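Local atomic coordinates of multicopper oxidase type 1 (Nitrosomonas europaea, PDB entry 3G5W), a protein that binds copper at mononuclear and multinuclear sites and, as a two-domain multicopper oxidase, probably couples substrate oxidation to the reduction of oxygen. Residues R181-K184 with G185-I188; Y297-S300 with L301-D304. All coordinates share one frame; numbering follows the deposited sequence.

Interaction 1: residues R181-K184 with G185-I188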
loop_
_atom_site.group_PDB
_atom_site.type_symbol
_atom_site.label_atom_id
_atom_site.label_comp_id
_atom_site.label_asym_id
_atom_site.label_seq_id
_atom_site.Cartn_x
_atom_site.Cartn_y
_atom_site.Cartn_z
ATOM N N ARG A 181 22.085 -16.251 -8.277
ATOM C CA ARG A 181 23.155 -17.151 -7.832
ATOM C C ARG A 181 24.277 -16.387 -7.157
ATOM O O ARG A 181 24.832 -15.448 -7.730
ATOM C CB ARG A 181 23.697 -17.999 -8.991
ATOM C CG ARG A 181 22.692 -18.997 -9.517
ATOM C CD ARG A 181 23.253 -19.860 -10.622
ATOM N NE ARG A 181 22.386 -21.015 -10.859
ATOM C CZ ARG A 181 22.597 -21.941 -11.789
ATOM N NH1 ARG A 181 23.652 -21.852 -12.594
ATOM N NH2 ARG A 181 21.748 -22.954 -11.918
ATOM N N VAL A 182 24.605 -16.802 -5.937
ATOM C CA VAL A 182 25.560 -16.081 -5.093
ATOM C C VAL A 182 26.519 -17.035 -4.389
ATOM O O VAL A 182 26.361 -18.257 -4.462
ATOM C CB VAL A 182 24.841 -15.240 -4.000
ATOM C CG1 VAL A 182 23.981 -14.135 -4.625
ATOM C CG2 VAL A 182 24.006 -16.136 -3.081
ATOM N N LYS A 183 27.509 -16.464 -3.707
ATOM C CA LYS A 183 28.330 -17.218 -2.763
ATOM C C LYS A 183 28.449 -16.438 -1.461
ATOM O O LYS A 183 28.182 -15.240 -1.424
ATOM C CB LYS A 183 29.714 -17.528 -3.345
ATOM C CG LYS A 183 30.664 -16.347 -3.415
ATOM C CD LYS A 183 31.889 -16.681 -4.258
ATOM C CE LYS A 183 32.841 -15.493 -4.330
ATOM N NZ LYS A 183 32.253 -14.304 -5.042
ATOM N N LYS A 184 28.857 -17.118 -0.395
ATOM C CA LYS A 184 29.013 -16.477 0.904
ATOM C C LYS A 184 29.991 -15.305 0.810
ATOM O O LYS A 184 31.042 -15.412 0.168
ATOM C CB LYS A 184 29.474 -17.497 1.948
ATOM C CG LYS A 184 29.239 -17.073 3.382
ATOM C CD LYS A 184 29.646 -18.187 4.334
ATOM C CE LYS A 184 29.939 -17.659 5.732
ATOM N NZ LYS A 184 28.782 -16.922 6.307
ATOM N N GLY A 185 29.631 -14.183 1.428
ATOM C CA GLY A 185 30.443 -12.967 1.352
ATOM C C GLY A 185 29.980 -11.959 0.308
ATOM O O GLY A 185 30.393 -10.800 0.341
ATOM N N ASP A 186 29.131 -12.395 -0.626
ATOM C CA ASP A 186 28.541 -11.496 -1.624
ATOM C C ASP A 186 27.636 -10.485 -0.935
ATOM O O ASP A 186 27.119 -10.736 0.158
ATOM C CB ASP A 186 27.700 -12.268 -2.651
ATOM C CG ASP A 186 28.471 -12.637 -3.915
ATOM O OD1 ASP A 186 29.329 -11.856 -4.389
ATOM O OD2 ASP A 186 28.180 -13.714 -4.463
ATOM N N VAL A 187 27.469 -9.334 -1.571
ATOM C CA VAL A 187 26.510 -8.335 -1.127
ATOM C C VAL A 187 25.732 -7.955 -2.368
ATOM O O VAL A 187 26.309 -7.449 -3.333
ATOM C CB VAL A 187 27.205 -7.087 -0.537
ATOM C CG1 VAL A 187 26.181 -5.971 -0.250
ATOM C CG2 VAL A 187 27.982 -7.454 0.725
ATOM N N ILE A 188 24.435 -8.231 -2.370
ATOM C CA ILE A 188 23.636 -7.950 -3.564
ATOM C C ILE A 188 22.728 -6.740 -3.384
ATOM O O ILE A 188 22.268 -6.438 -2.281
ATOM C CB ILE A 188 22.855 -9.194 -4.099
ATOM C CG1 ILE A 188 21.703 -9.589 -3.166
ATOM C CG2 ILE A 188 23.818 -10.372 -4.350
ATOM C CD1 ILE A 188 20.910 -10.818 -3.628
#
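Asp186 OD2 takes the backbone N-H of Lys183 at 2.9 Å, a nearly straight bond that arrives on the anti side of the carboxylate, 24° out of its plane. The return bond, from Asp186 N to Lys183 O at 3.1 Å, closes a type II beta turn over Lys183 to Asp186, so this one aspartate ties the turn with both its backbone and its side chain. Gly185 has a positive phi, where a side chain would be jammed against the carbonyl O of Lys184. The other carboxylate oxygen, Asp186 OD1, is hydrogen-bonded to Thr136; Lys183 reaches it too, its chain bending at the last torsion (chi4 -65°) to leave NZ 3.9 Å from OD1, a long salt bridge. With an alanine here in place of Asp186, the Lys183 N-H and Thr136 OG1 would probably lose this partner and the lysine end its long ion pair. Farther along the two arms of the turn, Val182 CG1 meets Ile188 CG2 at 3.8 Å, the side chains crossing at about a right angle. The turn thus joins two sheets of the second cupredoxin-like domain: Val182 packs on strand 269-274, while Ile188 lies against strands 137-146 and 235-241.

Interaction 2: residues Y297-S300 with L301-D304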
loop_
_atom_site.group_PDB
_atom_site.type_symbol
_atom_site.label_atom_id
_atom_site.label_comp_id
_atom_site.label_asym_id
_atom_site.label_seq_id
_atom_site.Cartn_x
_atom_site.Cartn_y
_atom_site.Cartn_z
ATOM N N TYR A 297 19.619 -8.332 -15.843
ATOM C CA TYR A 297 20.621 -7.408 -16.374
ATOM C C TYR A 297 21.889 -7.394 -15.519
ATOM O O TYR A 297 22.661 -6.439 -15.573
ATOM C CB TYR A 297 20.068 -5.977 -16.498
ATOM C CG TYR A 297 19.297 -5.686 -17.767
ATOM C CD1 TYR A 297 19.851 -5.949 -19.026
ATOM C CD2 TYR A 297 18.033 -5.122 -17.712
ATOM C CE1 TYR A 297 19.146 -5.663 -20.200
ATOM C CE2 TYR A 297 17.312 -4.830 -18.880
ATOM C CZ TYR A 297 17.879 -5.106 -20.117
ATOM O OH TYR A 297 17.177 -4.829 -21.270
ATOM N N GLU A 298 22.109 -8.458 -14.746
ATOM C CA GLU A 298 23.238 -8.501 -13.818
ATOM C C GLU A 298 24.590 -8.594 -14.538
ATOM O O GLU A 298 25.609 -8.155 -14.000
ATOM C CB GLU A 298 23.066 -9.626 -12.780
ATOM C CG GLU A 298 23.423 -11.027 -13.259
ATOM C CD GLU A 298 22.300 -11.738 -14.020
ATOM O OE1 GLU A 298 22.524 -12.902 -14.413
ATOM O OE2 GLU A 298 21.209 -11.154 -14.225
ATOM N N GLU A 299 24.601 -9.167 -15.744
ATOM C CA GLU A 299 25.829 -9.202 -16.552
ATOM C C GLU A 299 26.021 -7.909 -17.349
ATOM O O GLU A 299 27.138 -7.394 -17.435
ATOM C CB GLU A 299 25.868 -10.423 -17.476
ATOM C CG GLU A 299 25.806 -11.787 -16.752
ATOM C CD GLU A 299 26.935 -11.977 -15.738
ATOM O OE1 GLU A 299 26.646 -12.398 -14.593
ATOM O OE2 GLU A 299 28.105 -11.702 -16.076
ATOM N N SER A 300 24.939 -7.377 -17.924
ATOM C CA SER A 300 25.029 -6.127 -18.689
ATOM C C SER A 300 25.442 -4.928 -17.830
ATOM O O SER A 300 26.155 -4.041 -18.310
ATOM C CB SER A 300 23.725 -5.824 -19.439
ATOM O OG SER A 300 23.511 -6.742 -20.502
ATOM N N LEU A 301 25.002 -4.894 -16.570
ATOM C CA LEU A 301 25.378 -3.805 -15.652
ATOM C C LEU A 301 26.882 -3.740 -15.360
ATOM O O LEU A 301 27.383 -2.703 -14.921
ATOM C CB LEU A 301 24.582 -3.875 -14.335
ATOM C CG LEU A 301 23.128 -3.380 -14.341
ATOM C CD1 LEU A 301 22.389 -3.873 -13.095
ATOM C CD2 LEU A 301 23.033 -1.864 -14.443
ATOM N N LYS A 302 27.591 -4.842 -15.612
ATOM C CA LYS A 302 29.045 -4.905 -15.428
ATOM C C LYS A 302 29.836 -4.430 -16.648
ATOM O O LYS A 302 31.048 -4.238 -16.567
ATOM C CB LYS A 302 29.472 -6.328 -15.064
ATOM C CG LYS A 302 29.126 -6.728 -13.644
ATOM C CD LYS A 302 28.963 -8.237 -13.517
ATOM C CE LYS A 302 30.293 -8.963 -13.416
ATOM N NZ LYS A 302 30.113 -10.424 -13.682
ATOM N N LYS A 303 29.153 -4.261 -17.773
ATOM C CA LYS A 303 29.797 -3.835 -19.014
ATOM C C LYS A 303 29.973 -2.315 -19.068
ATOM O O LYS A 303 29.471 -1.591 -18.198
ATOM C CB LYS A 303 28.992 -4.330 -20.222
ATOM C CG LYS A 303 29.038 -5.843 -20.406
ATOM C CD LYS A 303 28.289 -6.279 -21.649
ATOM C CE LYS A 303 28.274 -7.792 -21.750
ATOM N NZ LYS A 303 27.458 -8.270 -22.906
ATOM N N ASP A 304 30.698 -1.841 -20.082
ATOM C CA ASP A 304 30.868 -0.406 -20.321
ATOM C C ASP A 304 29.516 0.295 -20.381
ATOM O O ASP A 304 28.546 -0.263 -20.902
ATOM C CB ASP A 304 31.618 -0.163 -21.629
ATOM C CG ASP A 304 33.115 -0.378 -21.496
ATOM O OD1 ASP A 304 33.636 -0.289 -20.363
ATOM O OD2 ASP A 304 33.774 -0.626 -22.532
HETATM O O HOH W 1 24.970 -7.048 -22.690
#
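Glu299 bends at its second torsion (chi2 -58°) and Lys302 kinks at its third (chi3 80°), which brings carboxylate and ammonium together as the two side chains run side by side in the same direction. The resulting salt bridge, Glu299 OE2 to Lys302 NZ, is 3.4 Å long and only a weak hydrogen bond. On its way there the lysine chain passes over the backbone, with Lys302 CD 3.4 Å from Glu298 O. The backbone beneath winds tightly: Leu301 N bonds to Tyr297 O at 3.0 Å, four residues back, and then Lys302 N to Glu299 O at 3.2 Å and Lys303 N to Ser300 O at 3.1 Å, each three back, the spacing of a 3-10 turn. Leu301 also folds its side chain over Tyr297 O, CG lying 3.3 Å from that oxygen. A water spans Ser300 and Lys303, donating a hydrogen bond to Ser300 OG at 2.6 Å and accepting one from Lys303 NZ; the serine hydroxyl is bonded to Asp294 as well. Tyr297, whose hydroxyl bonds to Ala33 O, and Leu301 both pack on strands 35-39, 118-124 and 137-146, while Ser300 and Lys303 touch His308 of strand 306-308.

How the interactions relate
Interaction 1 and interaction 2 are separate local folds of the chain, their centres about 17 Å apart and their nearest atoms about 7 Å apart without touching. Strand 137-146 touches both: Ile188 of interaction 1 and Glu298 of interaction 2 rest on Tyr139. Each turn is held by backbone bonds and includes a lysine-carboxylate pair, long in the first and weakly hydrogen-bonded in the second, but the first joins two strands of one domain, whereas the second belongs to the segment that leads from strand 269-274 to strand 306-308 and touches strands of both sandwiches. Both lie away from the mononuclear copper of His56, Cys104, His111 and Met117 and from the histidine-bound copper clusters.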